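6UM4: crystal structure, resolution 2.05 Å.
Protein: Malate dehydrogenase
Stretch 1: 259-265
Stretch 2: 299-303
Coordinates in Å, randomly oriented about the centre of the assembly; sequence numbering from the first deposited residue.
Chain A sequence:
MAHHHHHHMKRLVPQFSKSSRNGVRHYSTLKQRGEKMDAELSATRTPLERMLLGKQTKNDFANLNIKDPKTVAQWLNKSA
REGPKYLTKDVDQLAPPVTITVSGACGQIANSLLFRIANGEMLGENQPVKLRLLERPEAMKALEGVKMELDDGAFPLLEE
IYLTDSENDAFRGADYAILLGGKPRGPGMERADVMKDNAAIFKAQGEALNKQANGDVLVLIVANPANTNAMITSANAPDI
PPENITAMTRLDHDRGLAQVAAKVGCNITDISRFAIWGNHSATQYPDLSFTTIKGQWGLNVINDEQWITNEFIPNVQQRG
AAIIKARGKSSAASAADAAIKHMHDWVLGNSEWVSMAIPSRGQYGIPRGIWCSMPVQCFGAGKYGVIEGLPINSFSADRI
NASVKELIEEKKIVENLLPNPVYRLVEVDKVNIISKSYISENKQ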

# COMPACT_ATOMS: atom_id res chain seq x y z
N GLN A 259 20.08 1.52 -6.57
CA GLN A 259 21.29 2.29 -6.87
C GLN A 259 21.94 1.79 -8.15
O GLN A 259 22.33 2.59 -9.01
N VAL A 260 22.05 0.47 -8.32
CA VAL A 260 22.61 -0.08 -9.55
C VAL A 260 21.80 0.37 -10.76
O VAL A 260 22.36 0.85 -11.75
N ALA A 261 20.48 0.19 -10.70
CA ALA A 261 19.63 0.51 -11.84
C ALA A 261 19.71 1.99 -12.20
O ALA A 261 19.72 2.35 -13.39
N ALA A 262 19.74 2.87 -11.20
CA ALA A 262 19.85 4.29 -11.49
C ALA A 262 21.21 4.63 -12.10
O ALA A 262 21.28 5.38 -13.09
N LYS A 263 22.30 4.09 -11.54
CA LYS A 263 23.64 4.42 -12.04
C LYS A 263 23.88 3.85 -13.43
O LYS A 263 24.41 4.54 -14.31
N VAL A 264 23.52 2.59 -13.65
CA VAL A 264 23.79 1.91 -14.91
C VAL A 264 22.72 2.22 -15.96
O VAL A 264 22.99 2.14 -17.16
N GLY A 265 21.51 2.56 -15.54
CA GLY A 265 20.44 2.80 -16.48
C GLY A 265 19.77 1.56 -17.03
O GLY A 265 19.28 1.57 -18.16
N LEU A 299 33.02 -2.53 -20.22
CA LEU A 299 33.15 -1.47 -19.23
C LEU A 299 31.83 -1.27 -18.52
O LEU A 299 30.79 -1.15 -19.16
N ASN A 300 31.86 -1.31 -17.19
CA ASN A 300 30.66 -1.12 -16.39
C ASN A 300 31.07 -0.70 -14.99
O ASN A 300 31.94 -1.34 -14.38
N VAL A 301 30.41 0.34 -14.48
CA VAL A 301 30.81 0.96 -13.22
C VAL A 301 30.74 0.01 -12.01
O VAL A 301 31.43 0.25 -11.02
N ILE A 302 29.93 -1.05 -12.06
CA ILE A 302 29.85 -1.92 -10.89
C ILE A 302 31.10 -2.78 -10.71
O ILE A 302 31.23 -3.46 -9.69
N ASN A 303 32.02 -2.75 -11.66
CA ASN A 303 33.33 -3.37 -11.46
C ASN A 303 34.29 -2.45 -10.72
O ASN A 303 35.31 -2.91 -10.20

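The contact between the helical residues 259-264, part of a helix that begins earlier in the chain, and the short segment around 301-303 is small, burying 213 Å² in total, and rests on apolar side chains centred on Val264 and Val301. The CA atoms of Val264 and Val301 lie 7.3 Å apart, and both CA-to-CB bonds point toward the opposing stretch, so that two short, branched side chains suffice to bridge the gap. Val264 adopts the t rotamer (chi1 166°), which carries CG2 into the interface. Val264 CG2 meets three neighbours: Val301 CG1 at 4.0 Å, Ile302 CG2 at 4.2 Å and Asn300 OD1 at 3.8 Å.

Val301 takes the p rotamer (chi1 71°). Besides touching Val264, Val301 CG1 packs 3.6 Å from Lys263 CG, the closest approach between the stretches. The methylenes of Lys263 (chi1 t, chi2 p, the outer torsions t) pack against Val301, and no hydrogen bond runs from its NZ to the other stretch.

Ile302, buried and also directed toward the helix, extends the apolar patch by one helical turn. With chi1 p and chi2 t, Ile302 CG2 lies 4.2 Å from Val264 CG2 and 4.3 Å from Val260 CG1, the t side chain of Val260 leaving the backbone sideways to the other stretch. Val260 and Val264, four residues apart, therefore present methyls to the same Ile302 methyl.

No hydrogen bond crosses between the stretches. Within its own stretch, Asn300 OD1 accepts a nearly linear hydrogen bond from Ile302 N (3.1 Å, 172°), tying its side chain to the backbone of the 3-10 segment. Although the CA-to-CB bond of Asn300 points sideways, the end of the side chain comes nearer the helix, and its contact with Val264 is one of van der Waals packing.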

# COMPACT_ATOMS: atom_id res chain seq x y z
CB GLN A 259 22.28 2.24 -5.70
CG GLN A 259 21.83 3.02 -4.46
CD GLN A 259 21.66 4.53 -4.72
OE1 GLN A 259 22.54 5.18 -5.30
NE2 GLN A 259 20.53 5.09 -4.31
CB VAL A 260 22.64 -1.62 -9.48
CG1 VAL A 260 23.01 -2.18 -10.84
CG2 VAL A 260 23.60 -2.09 -8.39
CB ALA A 261 18.19 0.10 -11.53
CB ALA A 262 19.60 5.11 -10.22
CB LYS A 263 24.70 3.91 -11.06
CG LYS A 263 26.12 4.27 -11.47
CD LYS A 263 26.45 5.73 -11.20
CE LYS A 263 27.86 6.04 -11.72
NZ LYS A 263 28.20 7.48 -11.62
CB VAL A 264 23.89 0.40 -14.63
CG1 VAL A 264 23.83 -0.42 -15.91
CG2 VAL A 264 25.16 0.11 -13.87
CB LEU A 299 33.57 -0.17 -19.90
CG LEU A 299 34.96 -0.17 -20.52
CD1 LEU A 299 35.31 1.20 -21.06
CD2 LEU A 299 35.92 -0.62 -19.49
CB ASN A 300 29.82 -2.40 -16.37
CG ASN A 300 28.45 -2.19 -15.77
OD1 ASN A 300 28.31 -1.93 -14.57
ND2 ASN A 300 27.43 -2.19 -16.62
CB VAL A 301 29.96 2.22 -12.98
CG1 VAL A 301 28.52 1.84 -12.65
CG2 VAL A 301 30.57 3.08 -11.87
CB ILE A 302 28.60 -2.82 -10.89
CG1 ILE A 302 28.66 -3.88 -11.99
CG2 ILE A 302 27.30 -1.99 -11.00
CD1 ILE A 302 27.63 -5.00 -11.82
CB ASN A 303 33.97 -3.73 -12.80
CG ASN A 303 33.16 -4.72 -13.62
OD1 ASN A 303 32.57 -5.65 -13.08
ND2 ASN A 303 33.11 -4.50 -14.92